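Local atomic coordinates of protein (thiaminase I) (Bacillus subtilis, PDB entry 3THI), a protein that probably degrades thiamin as a transferase, displacing its thiazole portion and passing the pyrimidine portion to another nucleophile. Residues G119-I124 / Y128-T133; I139-P142 / L147-N150; I166-Q171 / D186-G191; S218-G223 / G239-Q244. All coordinates share one frame; numbering follows the deposited sequence.

Interaction 1 of 4, residues G119-I124 / Y128-T133; sequences GQVDNI and YKKIGT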
loop_
_atom_site.group_PDB
_atom_site.type_symbol
_atom_site.label_atom_id
_atom_site.label_comp_id
_atom_site.label_asym_id
_atom_site.label_seq_id
_atom_site.Cartn_x
_atom_site.Cartn_y
_atom_site.Cartn_z
ATOM N N GLY A 119 20.885 10.012 -2.381
ATOM C CA GLY A 119 21.017 8.735 -1.697
ATOM C C GLY A 119 21.197 8.883 -0.199
ATOM O O GLY A 119 20.898 7.966 0.564
ATOM N N GLN A 120 21.680 10.045 0.228
ATOM C CA GLN A 120 21.897 10.305 1.647
ATOM C C GLN A 120 20.707 10.965 2.340
ATOM O O GLN A 120 20.737 11.184 3.547
ATOM C CB GLN A 120 23.168 11.140 1.846
ATOM C CG GLN A 120 23.145 12.513 1.182
ATOM C CD GLN A 120 24.505 13.194 1.210
ATOM O OE1 GLN A 120 25.523 12.572 0.914
ATOM N NE2 GLN A 120 24.523 14.476 1.566
ATOM N N VAL A 121 19.669 11.274 1.563
ATOM C CA VAL A 121 18.448 11.906 2.062
ATOM C C VAL A 121 17.606 10.910 2.852
ATOM O O VAL A 121 17.230 9.857 2.336
ATOM C CB VAL A 121 17.602 12.480 0.897
ATOM C CG1 VAL A 121 16.258 12.974 1.403
ATOM C CG2 VAL A 121 18.345 13.608 0.219
ATOM N N ASP A 122 17.304 11.258 4.103
ATOM C CA ASP A 122 16.517 10.392 4.978
ATOM C C ASP A 122 15.109 10.897 5.264
ATOM O O ASP A 122 14.249 10.119 5.678
ATOM C CB ASP A 122 17.246 10.159 6.301
ATOM C CG ASP A 122 18.590 9.483 6.120
ATOM O OD1 ASP A 122 18.672 8.508 5.335
ATOM O OD2 ASP A 122 19.564 9.930 6.764
ATOM N N ASN A 123 14.889 12.201 5.097
ATOM C CA ASN A 123 13.568 12.789 5.325
ATOM C C ASN A 123 13.244 13.840 4.274
ATOM O O ASN A 123 14.114 14.206 3.471
ATOM C CB ASN A 123 13.433 13.345 6.749
ATOM C CG ASN A 123 14.426 14.437 7.055
ATOM O OD1 ASN A 123 14.272 15.564 6.607
ATOM N ND2 ASN A 123 15.443 14.112 7.839
ATOM N N ILE A 124 11.999 14.322 4.279
ATOM C CA ILE A 124 11.545 15.304 3.288
ATOM C C ILE A 124 12.214 16.681 3.367
ATOM O O ILE A 124 12.364 17.357 2.349
ATOM C CB ILE A 124 9.991 15.454 3.278
ATOM C CG1 ILE A 124 9.484 15.921 4.646
ATOM C CG2 ILE A 124 9.335 14.133 2.861
ATOM C CD1 ILE A 124 8.034 16.346 4.657
ATOM N N TYR A 128 14.243 18.526 0.513
ATOM C CA TYR A 128 14.034 19.904 0.087
ATOM C C TYR A 128 15.345 20.679 -0.066
ATOM O O TYR A 128 15.483 21.495 -0.981
ATOM C CB TYR A 128 13.112 20.647 1.057
ATOM C CG TYR A 128 12.873 22.079 0.640
ATOM C CD1 TYR A 128 11.956 22.387 -0.365
ATOM C CD2 TYR A 128 13.600 23.117 1.207
ATOM C CE1 TYR A 128 11.774 23.695 -0.798
ATOM C CE2 TYR A 128 13.428 24.432 0.779
ATOM C CZ TYR A 128 12.516 24.714 -0.226
ATOM O OH TYR A 128 12.372 26.009 -0.679
ATOM N N LYS A 129 16.295 20.449 0.838
ATOM C CA LYS A 129 17.585 21.131 0.770
ATOM C C LYS A 129 18.364 20.739 -0.489
ATOM O O LYS A 129 19.249 21.468 -0.922
ATOM C CB LYS A 129 18.422 20.826 2.019
ATOM C CG LYS A 129 17.881 21.502 3.273
ATOM C CD LYS A 129 18.778 21.303 4.488
ATOM C CE LYS A 129 18.116 21.873 5.738
ATOM N NZ LYS A 129 18.882 21.565 6.983
ATOM N N LYS A 130 18.005 19.598 -1.074
ATOM C CA LYS A 130 18.657 19.075 -2.270
ATOM C C LYS A 130 17.968 19.449 -3.567
ATOM O O LYS A 130 18.615 19.876 -4.515
ATOM C CB LYS A 130 18.780 17.553 -2.183
ATOM C CG LYS A 130 19.691 17.090 -1.064
ATOM C CD LYS A 130 21.105 17.635 -1.222
ATOM C CE LYS A 130 21.952 17.281 -0.007
ATOM N NZ LYS A 130 23.392 17.616 -0.221
ATOM N N ILE A 131 16.655 19.261 -3.624
ATOM C CA ILE A 131 15.916 19.586 -4.836
ATOM C C ILE A 131 15.194 20.935 -4.808
ATOM O O ILE A 131 14.907 21.506 -5.865
ATOM C CB ILE A 131 14.945 18.464 -5.235
ATOM C CG1 ILE A 131 13.875 18.282 -4.174
ATOM C CG2 ILE A 131 15.719 17.164 -5.461
ATOM C CD1 ILE A 131 12.786 17.336 -4.591
ATOM N N GLY A 132 14.888 21.443 -3.616
ATOM C CA GLY A 132 14.210 22.724 -3.517
ATOM C C GLY A 132 12.780 22.769 -4.016
ATOM O O GLY A 132 12.133 21.743 -4.177
ATOM N N THR A 133 12.284 23.974 -4.252
ATOM C CA THR A 133 10.924 24.182 -4.727
ATOM C C THR A 133 10.802 23.966 -6.225
ATOM O O THR A 133 11.714 24.300 -6.981
ATOM C CB THR A 133 10.474 25.632 -4.434
ATOM O OG1 THR A 133 10.463 25.862 -3.025
ATOM C CG2 THR A 133 9.095 25.893 -4.984
HETATM O O HOH W 1 25.779 16.526 0.294
#

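Interaction 2 of 4, residues I139-P142 / L147-N150; sequences IPPP and LLIN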
loop_
_atom_site.group_PDB
_atom_site.type_symbol
_atom_site.label_atom_id
_atom_site.label_comp_id
_atom_site.label_asym_id
_atom_site.label_seq_id
_atom_site.Cartn_x
_atom_site.Cartn_y
_atom_site.Cartn_z
ATOM N N ILE A 139 3.258 19.300 -16.557
ATOM C CA ILE A 139 3.095 17.881 -16.265
ATOM C C ILE A 139 3.654 17.075 -17.451
ATOM O O ILE A 139 3.081 17.079 -18.540
ATOM C CB ILE A 139 1.592 17.534 -16.071
ATOM C CG1 ILE A 139 0.930 18.496 -15.077
ATOM C CG2 ILE A 139 1.432 16.115 -15.563
ATOM C CD1 ILE A 139 -0.569 18.434 -15.117
ATOM N N PRO A 140 4.729 16.302 -17.232
ATOM C CA PRO A 140 5.461 16.105 -15.979
ATOM C C PRO A 140 6.550 17.150 -15.766
ATOM O O PRO A 140 6.760 18.009 -16.613
ATOM C CB PRO A 140 6.076 14.727 -16.186
ATOM C CG PRO A 140 6.472 14.788 -17.626
ATOM C CD PRO A 140 5.255 15.406 -18.283
ATOM N N PRO A 141 7.224 17.111 -14.602
ATOM C CA PRO A 141 8.302 18.048 -14.279
ATOM C C PRO A 141 9.403 17.980 -15.334
ATOM O O PRO A 141 9.487 17.010 -16.097
ATOM C CB PRO A 141 8.808 17.519 -12.934
ATOM C CG PRO A 141 7.573 17.046 -12.290
ATOM C CD PRO A 141 6.850 16.327 -13.407
ATOM N N PRO A 142 10.243 19.022 -15.419
ATOM C CA PRO A 142 11.309 18.977 -16.414
ATOM C C PRO A 142 12.271 17.850 -16.069
ATOM O O PRO A 142 12.310 17.367 -14.931
ATOM C CB PRO A 142 12.000 20.339 -16.245
ATOM C CG PRO A 142 10.914 21.217 -15.740
ATOM C CD PRO A 142 10.239 20.323 -14.724
ATOM N N LEU A 147 10.442 16.985 -7.607
ATOM C CA LEU A 147 9.876 15.778 -7.040
ATOM C C LEU A 147 8.649 15.295 -7.785
ATOM O O LEU A 147 7.779 16.083 -8.149
ATOM C CB LEU A 147 9.472 16.023 -5.580
ATOM C CG LEU A 147 8.684 14.891 -4.908
ATOM C CD1 LEU A 147 9.585 13.681 -4.707
ATOM C CD2 LEU A 147 8.101 15.363 -3.589
ATOM N N LEU A 148 8.592 13.989 -8.012
ATOM C CA LEU A 148 7.433 13.371 -8.635
ATOM C C LEU A 148 6.739 12.640 -7.495
ATOM O O LEU A 148 7.359 11.834 -6.805
ATOM C CB LEU A 148 7.842 12.364 -9.716
ATOM C CG LEU A 148 8.075 12.892 -11.134
ATOM C CD1 LEU A 148 8.626 11.788 -12.010
ATOM C CD2 LEU A 148 6.758 13.366 -11.685
ATOM N N ILE A 149 5.486 12.995 -7.239
ATOM C CA ILE A 149 4.722 12.339 -6.193
ATOM C C ILE A 149 3.227 12.477 -6.425
ATOM O O ILE A 149 2.732 13.527 -6.823
ATOM C CB ILE A 149 5.082 12.855 -4.781
ATOM C CG1 ILE A 149 4.414 11.973 -3.715
ATOM C CG2 ILE A 149 4.684 14.314 -4.625
ATOM C CD1 ILE A 149 4.659 12.404 -2.279
ATOM N N ASN A 150 2.523 11.375 -6.219
ATOM C CA ASN A 150 1.085 11.340 -6.372
ATOM C C ASN A 150 0.423 11.778 -5.065
ATOM O O ASN A 150 0.525 11.105 -4.032
ATOM C CB ASN A 150 0.638 9.922 -6.762
ATOM C CG ASN A 150 -0.844 9.832 -7.049
ATOM O OD1 ASN A 150 -1.595 10.767 -6.782
ATOM N ND2 ASN A 150 -1.269 8.708 -7.609
#

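Interaction 3 of 4, residues I166-Q171 / D186-G191; sequences IDVTGQ and DKVIRG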
loop_
_atom_site.group_PDB
_atom_site.type_symbol
_atom_site.label_atom_id
_atom_site.label_comp_id
_atom_site.label_asym_id
_atom_site.label_seq_id
_atom_site.Cartn_x
_atom_site.Cartn_y
_atom_site.Cartn_z
ATOM N N ILE A 166 1.363 10.574 13.001
ATOM C CA ILE A 166 1.926 9.561 13.884
ATOM C C ILE A 166 3.413 9.843 14.113
ATOM O O ILE A 166 3.868 9.884 15.254
ATOM C CB ILE A 166 1.698 8.118 13.332
ATOM C CG1 ILE A 166 0.265 7.670 13.637
ATOM C CG2 ILE A 166 2.740 7.132 13.906
ATOM C CD1 ILE A 166 -0.119 6.336 13.028
ATOM N N ASP A 167 4.144 10.117 13.036
ATOM C CA ASP A 167 5.571 10.382 13.143
ATOM C C ASP A 167 5.840 11.670 13.898
ATOM O O ASP A 167 6.859 11.796 14.580
ATOM C CB ASP A 167 6.216 10.418 11.754
ATOM C CG ASP A 167 6.044 9.107 10.996
ATOM O OD1 ASP A 167 6.004 8.038 11.649
ATOM O OD2 ASP A 167 5.943 9.143 9.748
ATOM N N VAL A 168 4.905 12.609 13.792
ATOM C CA VAL A 168 5.005 13.903 14.463
ATOM C C VAL A 168 4.824 13.744 15.965
ATOM O O VAL A 168 5.555 14.343 16.739
ATOM C CB VAL A 168 3.970 14.918 13.884
ATOM C CG1 VAL A 168 3.723 16.048 14.857
ATOM C CG2 VAL A 168 4.486 15.509 12.565
ATOM N N THR A 169 3.866 12.913 16.369
ATOM C CA THR A 169 3.606 12.671 17.790
ATOM C C THR A 169 4.593 11.667 18.372
ATOM O O THR A 169 4.799 11.614 19.586
ATOM C CB THR A 169 2.172 12.136 18.045
ATOM O OG1 THR A 169 1.967 10.926 17.302
ATOM C CG2 THR A 169 1.133 13.160 17.645
ATOM N N GLY A 170 5.196 10.865 17.499
ATOM C CA GLY A 170 6.150 9.866 17.942
ATOM C C GLY A 170 5.507 8.631 18.550
ATOM O O GLY A 170 6.196 7.726 19.011
ATOM N N GLN A 171 4.183 8.585 18.543
ATOM C CA GLN A 171 3.480 7.452 19.108
ATOM C C GLN A 171 2.570 6.768 18.101
ATOM O O GLN A 171 1.751 7.426 17.454
ATOM C CB GLN A 171 2.676 7.892 20.336
ATOM C CG GLN A 171 3.540 8.251 21.548
ATOM C CD GLN A 171 4.487 7.122 21.943
ATOM O OE1 GLN A 171 4.155 5.937 21.812
ATOM N NE2 GLN A 171 5.675 7.486 22.424
ATOM N N ASP A 186 -0.174 21.662 12.457
ATOM C CA ASP A 186 0.631 22.536 11.607
ATOM C C ASP A 186 1.896 21.920 11.049
ATOM O O ASP A 186 2.247 22.187 9.908
ATOM C CB ASP A 186 0.943 23.844 12.330
ATOM C CG ASP A 186 -0.294 24.696 12.530
ATOM O OD1 ASP A 186 -0.871 25.135 11.509
ATOM O OD2 ASP A 186 -0.703 24.898 13.695
ATOM N N LYS A 187 2.589 21.125 11.859
ATOM C CA LYS A 187 3.809 20.462 11.424
ATOM C C LYS A 187 3.485 19.509 10.273
ATOM O O LYS A 187 4.198 19.476 9.266
ATOM C CB LYS A 187 4.436 19.677 12.583
ATOM C CG LYS A 187 5.303 20.489 13.522
ATOM C CD LYS A 187 5.705 19.653 14.737
ATOM C CE LYS A 187 6.747 20.353 15.600
ATOM N NZ LYS A 187 8.065 20.429 14.897
ATOM N N VAL A 188 2.403 18.744 10.432
ATOM C CA VAL A 188 1.974 17.789 9.418
ATOM C C VAL A 188 1.627 18.527 8.141
ATOM O O VAL A 188 2.064 18.137 7.059
ATOM C CB VAL A 188 0.757 16.964 9.882
ATOM C CG1 VAL A 188 0.270 16.045 8.764
ATOM C CG2 VAL A 188 1.129 16.135 11.083
ATOM N N ILE A 189 0.855 19.601 8.276
ATOM C CA ILE A 189 0.465 20.414 7.126
ATOM C C ILE A 189 1.707 21.002 6.449
ATOM O O ILE A 189 1.814 20.978 5.226
ATOM C CB ILE A 189 -0.519 21.542 7.534
ATOM C CG1 ILE A 189 -1.874 20.936 7.921
ATOM C CG2 ILE A 189 -0.706 22.536 6.395
ATOM C CD1 ILE A 189 -2.533 20.145 6.798
ATOM N N ARG A 190 2.660 21.484 7.243
ATOM C CA ARG A 190 3.888 22.047 6.686
ATOM C C ARG A 190 4.645 20.972 5.920
ATOM O O ARG A 190 5.293 21.251 4.913
ATOM C CB ARG A 190 4.768 22.649 7.782
ATOM C CG ARG A 190 4.374 24.074 8.152
ATOM C CD ARG A 190 5.335 24.687 9.164
ATOM N NE ARG A 190 5.087 24.246 10.538
ATOM C CZ ARG A 190 6.038 23.859 11.388
ATOM N NH1 ARG A 190 7.312 23.839 11.013
ATOM N NH2 ARG A 190 5.721 23.541 12.635
ATOM N N GLY A 191 4.559 19.745 6.420
ATOM C CA GLY A 191 5.207 18.628 5.770
ATOM C C GLY A 191 4.560 18.350 4.425
ATOM O O GLY A 191 5.254 18.240 3.415
#

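Interaction 4 of 4, residues S218-G223 / G239-Q244; sequences SWFAQG and GDYAEQ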
loop_
_atom_site.group_PDB
_atom_site.type_symbol
_atom_site.label_atom_id
_atom_site.label_comp_id
_atom_site.label_asym_id
_atom_site.label_seq_id
_atom_site.Cartn_x
_atom_site.Cartn_y
_atom_site.Cartn_z
ATOM N N SER A 218 6.643 5.963 -14.805
ATOM C CA SER A 218 7.063 5.917 -16.204
ATOM C C SER A 218 7.733 7.230 -16.571
ATOM O O SER A 218 8.699 7.255 -17.333
ATOM C CB SER A 218 5.880 5.662 -17.143
ATOM O OG SER A 218 5.096 6.830 -17.321
ATOM N N TRP A 219 7.183 8.328 -16.053
ATOM C CA TRP A 219 7.745 9.654 -16.297
ATOM C C TRP A 219 9.166 9.659 -15.753
ATOM O O TRP A 219 10.106 10.085 -16.424
ATOM C CB TRP A 219 6.946 10.719 -15.555
ATOM C CG TRP A 219 5.562 10.931 -16.058
ATOM C CD1 TRP A 219 5.028 10.486 -17.234
ATOM C CD2 TRP A 219 4.543 11.697 -15.417
ATOM N NE1 TRP A 219 3.738 10.935 -17.368
ATOM C CE2 TRP A 219 3.414 11.681 -16.267
ATOM C CE3 TRP A 219 4.473 12.402 -14.209
ATOM C CZ2 TRP A 219 2.228 12.345 -15.941
ATOM C CZ3 TRP A 219 3.295 13.061 -13.889
ATOM C CH2 TRP A 219 2.190 13.027 -14.752
ATOM N N PHE A 220 9.311 9.167 -14.526
ATOM C CA PHE A 220 10.609 9.107 -13.874
ATOM C C PHE A 220 11.617 8.315 -14.713
ATOM O O PHE A 220 12.747 8.766 -14.920
ATOM C CB PHE A 220 10.468 8.507 -12.471
ATOM C CG PHE A 220 11.617 8.828 -11.564
ATOM C CD1 PHE A 220 11.896 10.145 -11.218
ATOM C CD2 PHE A 220 12.433 7.819 -11.067
ATOM C CE1 PHE A 220 12.971 10.446 -10.388
ATOM C CE2 PHE A 220 13.509 8.117 -10.238
ATOM C CZ PHE A 220 13.774 9.432 -9.899
ATOM N N ALA A 221 11.184 7.159 -15.224
ATOM C CA ALA A 221 12.024 6.292 -16.048
ATOM C C ALA A 221 12.435 6.989 -17.341
ATOM O O ALA A 221 13.527 6.764 -17.866
ATOM C CB ALA A 221 11.291 5.001 -16.356
ATOM N N GLN A 222 11.540 7.826 -17.850
ATOM C CA GLN A 222 11.783 8.591 -19.062
ATOM C C GLN A 222 12.768 9.741 -18.818
ATOM O O GLN A 222 13.304 10.307 -19.775
ATOM C CB GLN A 222 10.461 9.124 -19.609
ATOM C CG GLN A 222 9.567 8.062 -20.237
ATOM C CD GLN A 222 9.756 7.973 -21.736
ATOM O OE1 GLN A 222 9.697 8.986 -22.431
ATOM N NE2 GLN A 222 9.996 6.767 -22.245
ATOM N N GLY A 223 13.000 10.089 -17.547
ATOM C CA GLY A 223 13.946 11.149 -17.215
ATOM C C GLY A 223 13.369 12.368 -16.510
ATOM O O GLY A 223 14.105 13.275 -16.102
ATOM N N GLY A 239 9.756 -0.942 -15.705
ATOM C CA GLY A 239 10.235 -1.990 -16.594
ATOM C C GLY A 239 11.713 -2.290 -16.450
ATOM O O GLY A 239 12.191 -2.643 -15.363
ATOM N N ASP A 240 12.437 -2.159 -17.560
ATOM C CA ASP A 240 13.877 -2.388 -17.602
ATOM C C ASP A 240 14.605 -1.359 -16.762
ATOM O O ASP A 240 15.742 -1.576 -16.336
ATOM C CB ASP A 240 14.375 -2.303 -19.050
ATOM C CG ASP A 240 14.685 -3.663 -19.643
ATOM O OD1 ASP A 240 13.991 -4.649 -19.311
ATOM O OD2 ASP A 240 15.637 -3.744 -20.447
ATOM N N TYR A 241 13.940 -0.238 -16.515
ATOM C CA TYR A 241 14.527 0.824 -15.731
ATOM C C TYR A 241 14.550 0.567 -14.225
ATOM O O TYR A 241 15.314 1.196 -13.505
ATOM C CB TYR A 241 13.832 2.149 -16.033
ATOM C CG TYR A 241 14.513 3.300 -15.352
ATOM C CD1 TYR A 241 15.798 3.680 -15.742
ATOM C CD2 TYR A 241 13.955 3.924 -14.252
ATOM C CE1 TYR A 241 16.503 4.630 -15.033
ATOM C CE2 TYR A 241 14.642 4.882 -13.564
ATOM C CZ TYR A 241 15.913 5.221 -13.942
ATOM O OH TYR A 241 16.642 6.095 -13.177
ATOM N N ALA A 242 13.714 -0.345 -13.745
ATOM C CA ALA A 242 13.659 -0.671 -12.317
ATOM C C ALA A 242 15.022 -1.065 -11.732
ATOM O O ALA A 242 15.290 -0.889 -10.544
ATOM C CB ALA A 242 12.670 -1.787 -12.084
ATOM N N GLU A 243 15.875 -1.613 -12.584
ATOM C CA GLU A 243 17.200 -2.034 -12.172
ATOM C C GLU A 243 18.152 -0.848 -12.105
ATOM O O GLU A 243 19.149 -0.878 -11.395
ATOM C CB GLU A 243 17.713 -3.107 -13.138
ATOM C CG GLU A 243 16.812 -4.342 -13.222
ATOM C CD GLU A 243 16.929 -5.264 -12.010
ATOM O OE1 GLU A 243 17.594 -4.895 -11.016
ATOM O OE2 GLU A 243 16.360 -6.378 -12.055
ATOM N N GLN A 244 17.824 0.209 -12.838
ATOM C CA GLN A 244 18.649 1.406 -12.854
ATOM C C GLN A 244 18.316 2.404 -11.745
ATOM O O GLN A 244 19.101 3.319 -11.477
ATOM C CB GLN A 244 18.594 2.095 -14.221
ATOM C CG GLN A 244 18.945 1.220 -15.419
ATOM C CD GLN A 244 20.207 0.379 -15.201
ATOM O OE1 GLN A 244 20.185 -0.846 -15.365
ATOM N NE2 GLN A 244 21.288 1.027 -14.811
#

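Interaction 1 of 4, residues G119-I124 / Y128-T133
V121 and K130 meet through aliphatic carbons, V121 CG2 lying 3.9 Å from K130 CG as the two side chains run alongside with opposite headings. CG1 of V121 is anti to the backbone N (chi1 173°), leaving CG2 anti to the carbonyl carbon and directed at K130. The lysine chain, bent at chi2 (-59°), carries its ammonium group toward Q120, whose side chain lies roughly perpendicular to it. There the polar ends stop 3.8 Å apart, Q120 NE2 to K130 NZ, and one water accepts a bond of 2.7 Å from K130 NZ and a weak one from Q120 NE2. Along the backbone, Y128 N donates to I124 O at 2.9 Å, the i to i+4 bond opening helix 124-131. N123 is its N-cap, OD1 receiving E126 N. The far end closes at G132, where phi turns positive; its CA lies over one face of the Y128 ring, displaced toward the margin, while T133 OG1 sits at the ring's edge, in its plane, bonded to Y128 OH at 3.0 Å. K248, on strand 245-248, forms a salt bridge with D122 OD1. Two donors cannot bond each other, and on this exposed polar side the water offers both an acceptor.

Interaction 2 of 4, residues I139-P142 / L147-N150
P141 and L148 are the nearest residues of the two backbones, with their CA atoms 7.4 Å apart, and no hydrogen bond passes between the segments. In what is probably a periplasmic-binding-protein-like fold, the loop 139-142 runs beside strand 147-149, which pairs in parallel with strand 227-231. From P140 to P142 the backbone angles are close to those of polyproline II, and the peptide bond entering P140 is cis. That extended path turns the P141 ring toward the strand. P141 is held by the loop between helix 215-222 and strand 227-231: its carbonyl O bonds S224 OG, and the backbone of P142 pairs with G225. L148 is bonded through its backbone to A227 and I229, which holds the strand in place while its side chain leaves for the loop. Its CG is anti to the carbonyl carbon (chi1 -87°), rotated some 27° beyond the ideal staggered -60°, and the branch ends on the proline. L147 faces the other way, against L195 and M198 of helix 186-199, and P141 CG comes only within 4.3 Å of L147 O. L148 CD2 reaches P141 CG at 3.8 Å and presses still more tightly on P141 CD, at 3.4 Å.

Interaction 3 of 4, residues I166-Q171 / D186-G191
V168 and V188 form the tight part of this helix-to-helix contact, methyl against methyl, with V168 CG2 3.7 Å from V188 CG2. Their CA atoms, 7.1 Å apart, are the closest of the two segments. In V168 and V188 alike, chi1 (160° and 176°) sets CG1 anti to the backbone N, and the other methyl, CG2, makes the contact. The looser part is K187, one residue earlier on the second helix. It meets V168 with aliphatic carbons alone, K187 CD standing 4.1 Å from V168 CG1, and then the chain bends at chi4 (-69°), leaving K187 NZ 6.2 Å from that same methyl. K187 is exposed, so its carbons cover the outer flank of V168 at the solvent side, whereas V188 is buried. No hydrogen bond crosses, and the packing is wholly apolar. Helix 154-169 ends here: G170 N bonds I166 O at 2.8 Å, and G170 then takes positive phi. Inward, V188 also lies on Y161, A164 and L165 of this helix, while its neighbour I189 touches Y161 and helix 357-361, so helix 186-199 contacts both helix 154-169 and helix 357-361.

Interaction 4 of 4, residues S218-G223 / G239-Q244
Y241 lays its ring against A221, whose CA and CB lie 3.5 Å and 3.6 Å from Y241 CD2. The ring is turned so that A221 O stands over one of its faces, and the same flank of helix 215-222 also receives Y241 CB, 3.8 Å from A221 CB. With CG anti to its backbone N (chi1 -174°), the tyrosine stretches across to the helix from the short 3-10 turn 240-241. The small A221 side chain is consistent with the close approach, 6.0 Å between the CA atoms of A221 and Y241. F220 comes in beside them, its CD2 4.4 Å from Y241 CE2, a looser, oblique apolar contact. A leucine in place of Y241 would probably lose the flat surface against A221 and the ring contact with F220, opening a gap beside them. Helix 215-222 finishes in a Schellman motif at G223, whose N bonds F220 O at 3.0 Å. R112 of strand 96-112 ties the region together: it donates to F220 O, makes a cation-pi contact with the F220 ring and is touched by Y241. The contact thus joins the end of helix 215-222 to the chain linking helix 234-238 with strand 245-248, both resting on strand 96-112.

Interaction 2 is the buried one, apolar and tight, whereas interactions 1, 3 and 4 each combine buried residues with a more accessible margin. Chemistry follows place: interaction 1 adds a helix bond and a water bridge at its outer edge, interaction 3 has a lysine chain on its outer side, and interaction 4 relies on aromatic and alanine surfaces. Helix 186-199 carries one side of interaction 3 and is touched by residues of interactions 1 and 2; I124 CD1 reaches G191 O at 3.6 Å. Interactions 1 and 2 meet directly, I131 CD1 on L147 CB. Interactions 2 and 4 meet at W219, which I139, P140 and L148 all touch. Interactions 3 and 4 lie farthest apart, about 32 Å between centres.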